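Local atomic coordinates of beta-hydroxyacyl-(Acyl-carrier-protein) dehydratase FabA/FabZ (Xenorhabdus doucetiae, PDB entry 6QSR), a protein that probably acts as a hotdog-fold 3-hydroxyacyl-ACP dehydratase, a lyase of the type II polyketide synthase that builds aryl polyene pigments. Residues V39-Q43 with C54-V58; S48-V52 with Q130-L134. One frame throughout, in Å; residues are numbered along the deposited sequence.

Interaction 1. Residues V39-Q43 with C54-V58; sequences VLLEQ and CQVTV
Residues 39-43 run in from a loop and meet the strand segment 54-58 at 110° end to end, making sheet contact at Gln43. Cys54 points its CB toward the loop, 4.0 Å from Leu41 CD1, while its CA-H donates a CH...O contact to Gln43 O (3.2 Å). Gln55 does most of the pairing: its N donates to Gln43 O (2.8 Å), and its O accepts from both Glu42 N and Gln43 N, each at 3.0 Å. Glu42 (phi/psi -117/-29) takes the near-helical kink that turns two successive NH groups onto one carbonyl. Val56 CG1 lies 4.5 Å from Leu41 CD2, and Val56 CG2 3.5 Å from Leu40 O. The Glu42 side chain, chi1 m and chi2 t, brings OE1 within 3.0 Å of its donor Thr57 N; one water lies 2.9 Å from both Glu42 OE1 and Thr57 OG1. Leu41 and Val56 touch helix 79-97, the hotdog's central helix. Glu42 and Gln43 opposite Gln55 form a classic beta bulge, where strand 43-48 enters the antiparallel hotdog sheet.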
ATOM      1  N   VAL B  39       9.937  -5.622   0.325  1.00 25.10           N
ATOM      2  CA  VAL B  39       9.193  -6.857   0.090  1.00 23.60           C
ATOM      3  C   VAL B  39       8.558  -7.193   1.420  1.00 23.15           C
ATOM      4  O   VAL B  39       9.265  -7.438   2.402  1.00 24.25           O
ATOM      5  CB  VAL B  39      10.097  -8.008  -0.374  1.00 22.63           C
ATOM      6  CG1 VAL B  39       9.308  -9.309  -0.485  1.00 20.84           C
ATOM      7  CG2 VAL B  39      10.755  -7.657  -1.696  1.00 21.94           C
ATOM      8  N   LEU B  40       7.229  -7.212   1.447  1.00 21.28           N
ATOM      9  CA  LEU B  40       6.474  -7.388   2.678  1.00 21.44           C
ATOM     10  C   LEU B  40       5.793  -8.766   2.753  1.00 20.92           C
ATOM     11  O   LEU B  40       4.823  -8.932   3.475  1.00 22.01           O
ATOM     12  CB  LEU B  40       5.450  -6.247   2.831  1.00 22.45           C
ATOM     13  CG  LEU B  40       6.017  -4.945   3.408  1.00 22.08           C
ATOM     14  CD1 LEU B  40       6.763  -4.130   2.355  1.00 19.85           C
ATOM     15  CD2 LEU B  40       4.916  -4.111   4.041  1.00 21.26           C
ATOM     16  N   LEU B  41       6.320  -9.747   2.019  1.00 20.25           N
ATOM     17  CA  LEU B  41       5.871 -11.139   2.114  1.00 19.44           C
ATOM     18  C   LEU B  41       7.097 -12.017   2.316  1.00 19.51           C
ATOM     19  O   LEU B  41       8.204 -11.628   1.952  1.00 21.94           O
ATOM     20  CB  LEU B  41       5.115 -11.568   0.848  1.00 18.94           C
ATOM     21  CG  LEU B  41       3.966 -10.674   0.377  1.00 17.15           C
ATOM     22  CD1 LEU B  41       3.513 -11.078  -1.021  1.00 16.84           C
ATOM     23  CD2 LEU B  41       2.811 -10.743   1.360  1.00 17.06           C
ATOM     24  N   GLU B  42       6.886 -13.200   2.878  1.00 20.54           N
ATOM     25  CA  GLU B  42       7.969 -14.144   3.185  1.00 23.03           C
ATOM     26  C   GLU B  42       7.909 -15.472   2.428  1.00 24.23           C
ATOM     27  O   GLU B  42       8.948 -16.055   2.168  1.00 24.99           O
ATOM     28  CB  GLU B  42       8.016 -14.389   4.698  1.00 24.13           C
ATOM     29  CG  GLU B  42       8.527 -13.167   5.451  1.00 25.18           C
ATOM     30  CD  GLU B  42       8.427 -13.257   6.964  1.00 28.50           C
ATOM     31  OE1 GLU B  42       7.560 -13.988   7.490  1.00 30.79           O
ATOM     32  OE2 GLU B  42       9.217 -12.558   7.636  1.00 30.20           O
ATOM     33  N   GLN B  43       6.716 -15.943   2.063  1.00 25.75           N
ATOM     34  CA  GLN B  43       6.561 -17.284   1.502  1.00 27.76           C
ATOM     35  C   GLN B  43       5.456 -17.328   0.435  1.00 25.83           C
ATOM     36  O   GLN B  43       4.349 -16.839   0.679  1.00 23.83           O
ATOM     37  CB  GLN B  43       6.215 -18.230   2.652  1.00 32.15           C
ATOM     38  CG  GLN B  43       6.199 -19.709   2.317  1.00 41.98           C
ATOM     39  CD  GLN B  43       7.416 -20.461   2.819  1.00 50.24           C
ATOM     40  OE1 GLN B  43       8.551 -19.984   2.719  1.00 55.38           O
ATOM     41  NE2 GLN B  43       7.185 -21.654   3.362  1.00 52.78           N
ATOM     42  N   CYS B  54      -0.002 -16.341  -0.456  1.00 20.97           N
ATOM     43  CA  CYS B  54       1.294 -16.010   0.123  1.00 20.71           C
ATOM     44  C   CYS B  54       1.149 -15.837   1.625  1.00 20.32           C
ATOM     45  O   CYS B  54       0.045 -15.626   2.147  1.00 20.69           O
ATOM     46  CB  CYS B  54       1.848 -14.712  -0.467  1.00 20.57           C
ATOM     47  SG  CYS B  54       2.313 -14.811  -2.202  1.00 24.63           S
ATOM     48  N   GLN B  55       2.283 -15.887   2.307  1.00 18.22           N
ATOM     49  CA  GLN B  55       2.310 -15.895   3.749  1.00 19.35           C
ATOM     50  C   GLN B  55       3.378 -14.958   4.289  1.00 19.95           C
ATOM     51  O   GLN B  55       4.414 -14.740   3.658  1.00 20.24           O
ATOM     52  CB  GLN B  55       2.548 -17.326   4.243  1.00 21.29           C
ATOM     53  CG  GLN B  55       2.119 -17.570   5.672  1.00 23.32           C
ATOM     54  CD  GLN B  55       2.117 -19.047   6.034  1.00 24.80           C
ATOM     55  OE1 GLN B  55       3.172 -19.650   6.186  1.00 27.73           O
ATOM     56  NE2 GLN B  55       0.929 -19.626   6.196  1.00 24.48           N
ATOM     57  N   VAL B  56       3.104 -14.394   5.462  1.00 20.47           N
ATOM     58  CA  VAL B  56       4.060 -13.537   6.145  1.00 20.24           C
ATOM     59  C   VAL B  56       3.744 -13.499   7.630  1.00 20.89           C
ATOM     60  O   VAL B  56       2.577 -13.579   8.013  1.00 21.98           O
ATOM     61  CB  VAL B  56       4.062 -12.113   5.542  1.00 19.81           C
ATOM     62  CG1 VAL B  56       2.747 -11.382   5.803  1.00 20.34           C
ATOM     63  CG2 VAL B  56       5.251 -11.314   6.063  1.00 20.27           C
ATOM     64  N   THR B  57       4.780 -13.371   8.457  1.00 21.16           N
ATOM     65  CA  THR B  57       4.619 -13.405   9.914  1.00 22.30           C
ATOM     66  C   THR B  57       4.961 -12.028  10.497  1.00 21.27           C
ATOM     67  O   THR B  57       5.938 -11.401  10.097  1.00 23.31           O
ATOM     68  CB  THR B  57       5.463 -14.548  10.535  1.00 24.08           C
ATOM     69  OG1 THR B  57       5.038 -15.795   9.973  1.00 25.20           O
ATOM     70  CG2 THR B  57       5.305 -14.620  12.058  1.00 23.62           C
ATOM     71  N   VAL B  58       4.129 -11.552  11.421  1.00 20.86           N
ATOM     72  CA  VAL B  58       4.351 -10.264  12.070  1.00 21.49           C
ATOM     73  C   VAL B  58       5.406 -10.471  13.163  1.00 23.15           C
ATOM     74  O   VAL B  58       5.098 -10.919  14.272  1.00 24.34           O
ATOM     75  CB  VAL B  58       3.047  -9.660  12.648  1.00 20.15           C
ATOM     76  CG1 VAL B  58       3.323  -8.284  13.247  1.00 22.36           C
ATOM     77  CG2 VAL B  58       1.968  -9.546  11.572  1.00 18.79           C
TER
HETATM   78  O   HOH W   1       5.832 -16.339   7.255  1.00 36.35           O

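Interaction 2. Residues S48-V52 with Q130-L134; sequences SDNHV and QMNLL
A type I beta turn from Ser48 to His51 leads into strand 51-57, which lies antiparallel to strand 126-133 (150° end to end over these segments). Asp49 (-61/-22) and Asn50 (-131/16) take the middle positions of the turn, and Ser48 N donates to His51 O at 2.9 Å, the hairpin bond between the two residues flanking it. His51 and Asn132 form a non-hydrogen-bonded pair (CA-CA 4.7 Å), Val52 and Met131 a hydrogen-bonded one (CA-CA 5.3 Å).

Three backbone bonds hold this register. Leu133 N reaches Asn50 O at 2.9 Å and is almost straight, 173° at the hydrogen. Val52 then pairs both ways with Met131: Val52 N to Met131 O at 3.0 Å, Met131 N to Val52 O at 2.9 Å. Met131 O also receives the CA-H of His51 (3.4 Å), and Val52 O that of Gln130 (3.3 Å). Ser48 OG gives a weak bond of 3.3 Å to Asn50 OD1. Ser48 O takes a weak hydrogen bond from Trp90 NE1, and Asp49 OD2 makes a long, weak ion pair with Arg98.

The side chains of His51 and Asn132 share one sheet face; Asn132 OD1 lies 3.9 Å from His51 ND1 and Gln130 OE1 4.0 Å from His51 CE1, both at the ring edge. On the other face Val52 CG1 packs on Met131 CB at 3.7 Å.

That Val52-Met131 face lies against helix 79-97, Val52 on Trp90 and Met131 on Met83 and Ala86. Within the sheet, strand 140-149 pairs with the other edge of 126-133, bonding the backbones of Gln130 and Asn132 to Glu146 and Glu144.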
ATOM      1  N   SER B  48      -1.921 -20.260  -9.035  1.00 25.27           N
ATOM      2  CA  SER B  48      -2.593 -20.875 -10.174  1.00 27.10           C
ATOM      3  C   SER B  48      -3.046 -19.781 -11.128  1.00 25.93           C
ATOM      4  O   SER B  48      -2.827 -18.602 -10.866  1.00 24.88           O
ATOM      5  CB  SER B  48      -3.778 -21.720  -9.700  1.00 29.86           C
ATOM      6  OG  SER B  48      -4.858 -20.911  -9.281  1.00 30.39           O
ATOM      7  N   ASP B  49      -3.699 -20.171 -12.218  1.00 26.06           N
ATOM      8  CA  ASP B  49      -4.155 -19.212 -13.227  1.00 26.58           C
ATOM      9  C   ASP B  49      -5.152 -18.161 -12.714  1.00 23.56           C
ATOM     10  O   ASP B  49      -5.280 -17.114 -13.332  1.00 24.57           O
ATOM     11  CB  ASP B  49      -4.763 -19.937 -14.442  1.00 31.52           C
ATOM     12  CG  ASP B  49      -3.733 -20.743 -15.226  1.00 39.18           C
ATOM     13  OD1 ASP B  49      -3.983 -21.942 -15.476  1.00 44.35           O
ATOM     14  OD2 ASP B  49      -2.677 -20.183 -15.587  1.00 41.64           O
ATOM     15  N   ASN B  50      -5.860 -18.423 -11.614  1.00 21.07           N
ATOM     16  CA  ASN B  50      -6.809 -17.435 -11.080  1.00 20.01           C
ATOM     17  C   ASN B  50      -6.680 -17.138  -9.568  1.00 20.05           C
ATOM     18  O   ASN B  50      -7.600 -16.556  -8.982  1.00 20.27           O
ATOM     19  CB  ASN B  50      -8.231 -17.887 -11.405  1.00 19.78           C
ATOM     20  CG  ASN B  50      -8.612 -19.180 -10.706  1.00 20.78           C
ATOM     21  OD1 ASN B  50      -7.893 -19.657  -9.827  1.00 21.43           O
ATOM     22  ND2 ASN B  50      -9.746 -19.756 -11.095  1.00 21.29           N
ATOM     23  N   HIS B  51      -5.564 -17.532  -8.957  1.00 20.38           N
ATOM     24  CA  HIS B  51      -5.410 -17.508  -7.493  1.00 23.49           C
ATOM     25  C   HIS B  51      -3.940 -17.394  -7.076  1.00 22.52           C
ATOM     26  O   HIS B  51      -3.044 -17.945  -7.735  1.00 21.74           O
ATOM     27  CB  HIS B  51      -6.076 -18.764  -6.889  1.00 29.50           C
ATOM     28  CG  HIS B  51      -5.547 -19.166  -5.546  1.00 38.35           C
ATOM     29  ND1 HIS B  51      -6.146 -18.783  -4.364  1.00 44.45           N
ATOM     30  CD2 HIS B  51      -4.480 -19.927  -5.197  1.00 43.92           C
ATOM     31  CE1 HIS B  51      -5.465 -19.283  -3.347  1.00 47.96           C
ATOM     32  NE2 HIS B  51      -4.447 -19.976  -3.825  1.00 46.49           N
ATOM     33  N   VAL B  52      -3.700 -16.688  -5.970  1.00 20.16           N
ATOM     34  CA  VAL B  52      -2.394 -16.693  -5.325  1.00 19.55           C
ATOM     35  C   VAL B  52      -2.555 -16.689  -3.805  1.00 19.65           C
ATOM     36  O   VAL B  52      -3.422 -15.982  -3.264  1.00 19.65           O
ATOM     37  CB  VAL B  52      -1.487 -15.525  -5.820  1.00 17.94           C
ATOM     38  CG1 VAL B  52      -2.145 -14.162  -5.605  1.00 20.76           C
ATOM     39  CG2 VAL B  52      -0.119 -15.569  -5.150  1.00 17.79           C
ATOM     40  N   GLN B 130      -4.532 -14.198   0.458  1.00 19.80           N
ATOM     41  CA  GLN B 130      -5.127 -15.004  -0.624  1.00 21.80           C
ATOM     42  C   GLN B 130      -5.899 -14.090  -1.571  1.00 22.85           C
ATOM     43  O   GLN B 130      -6.892 -13.478  -1.163  1.00 25.75           O
ATOM     44  CB  GLN B 130      -6.035 -16.090  -0.040  1.00 24.38           C
ATOM     45  CG  GLN B 130      -5.261 -17.241   0.590  1.00 27.87           C
ATOM     46  CD  GLN B 130      -6.154 -18.333   1.159  1.00 33.97           C
ATOM     47  OE1 GLN B 130      -6.615 -19.222   0.434  1.00 41.22           O
ATOM     48  NE2 GLN B 130      -6.384 -18.286   2.468  1.00 32.99           N
ATOM     49  N   MET B 131      -5.424 -13.982  -2.816  1.00 23.73           N
ATOM     50  CA  MET B 131      -6.038 -13.117  -3.840  1.00 23.08           C
ATOM     51  C   MET B 131      -6.653 -13.958  -4.975  1.00 24.28           C
ATOM     52  O   MET B 131      -6.048 -14.938  -5.423  1.00 23.60           O
ATOM     53  CB  MET B 131      -5.013 -12.134  -4.421  1.00 23.31           C
ATOM     54  CG  MET B 131      -4.216 -11.320  -3.397  1.00 25.45           C
ATOM     55  SD  MET B 131      -5.289 -10.352  -2.318  1.00 29.08           S
ATOM     56  CE  MET B 131      -5.840  -9.049  -3.423  1.00 24.27           C
ATOM     57  N   ASN B 132      -7.846 -13.554  -5.420  1.00 21.98           N
ATOM     58  CA  ASN B 132      -8.595 -14.207  -6.506  1.00 22.10           C
ATOM     59  C   ASN B 132      -8.706 -13.262  -7.700  1.00 23.90           C
ATOM     60  O   ASN B 132      -9.139 -12.115  -7.552  1.00 24.05           O
ATOM     61  CB  ASN B 132     -10.016 -14.549  -6.051  1.00 21.55           C
ATOM     62  CG  ASN B 132     -10.049 -15.558  -4.936  1.00 24.97           C
ATOM     63  OD1 ASN B 132      -9.249 -16.487  -4.899  1.00 28.61           O
ATOM     64  ND2 ASN B 132     -11.003 -15.401  -4.031  1.00 29.27           N
ATOM     65  N   LEU B 133      -8.327 -13.753  -8.877  1.00 22.33           N
ATOM     66  CA  LEU B 133      -8.373 -12.955 -10.094  1.00 21.72           C
ATOM     67  C   LEU B 133      -9.817 -12.608 -10.489  1.00 22.05           C
ATOM     68  O   LEU B 133     -10.662 -13.493 -10.568  1.00 24.89           O
ATOM     69  CB  LEU B 133      -7.696 -13.722 -11.236  1.00 22.72           C
ATOM     70  CG  LEU B 133      -7.724 -13.102 -12.636  1.00 23.14           C
ATOM     71  CD1 LEU B 133      -6.981 -11.776 -12.670  1.00 22.30           C
ATOM     72  CD2 LEU B 133      -7.149 -14.092 -13.644  1.00 23.64           C
ATOM     73  N   LEU B 134     -10.085 -11.325 -10.737  1.00 20.96           N
ATOM     74  CA  LEU B 134     -11.347 -10.891 -11.341  1.00 21.99           C
ATOM     75  C   LEU B 134     -11.114 -10.673 -12.838  1.00 25.35           C
ATOM     76  O   LEU B 134     -11.673 -11.402 -13.656  1.00 27.52           O
ATOM     77  CB  LEU B 134     -11.904  -9.629 -10.648  1.00 23.03           C
ATOM     78  CG  LEU B 134     -12.093  -9.712  -9.124  1.00 22.47           C
ATOM     79  CD1 LEU B 134     -12.556  -8.387  -8.533  1.00 20.92           C
ATOM     80  CD2 LEU B 134     -13.059 -10.829  -8.751  1.00 24.08           C
TER

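Strand 51-57 ties the two contacts together: its start pairs with 130-134 in interaction 2, and its later residues meet the incoming loop 39-43 in interaction 1, on the other edge. The centres are about 17 Å apart. Within interaction 1's own segment, Cys54 and Val56 bond their backbones to Ile129 and Leu127, continuing the pairing with 126-133. Along the chain the segments alternate in the order 39-43, 48-52, 54-58, 130-134. Strand 43-48 leaves the bulge, turns at 48-51 and returns as 51-57, a hairpin at one side of the hotdog sheet. Both contacts pack on helix 79-97. The sodium ion, bound by Asp29, Leu32 and His34, lies about 11 Å from the Leu41 side chain.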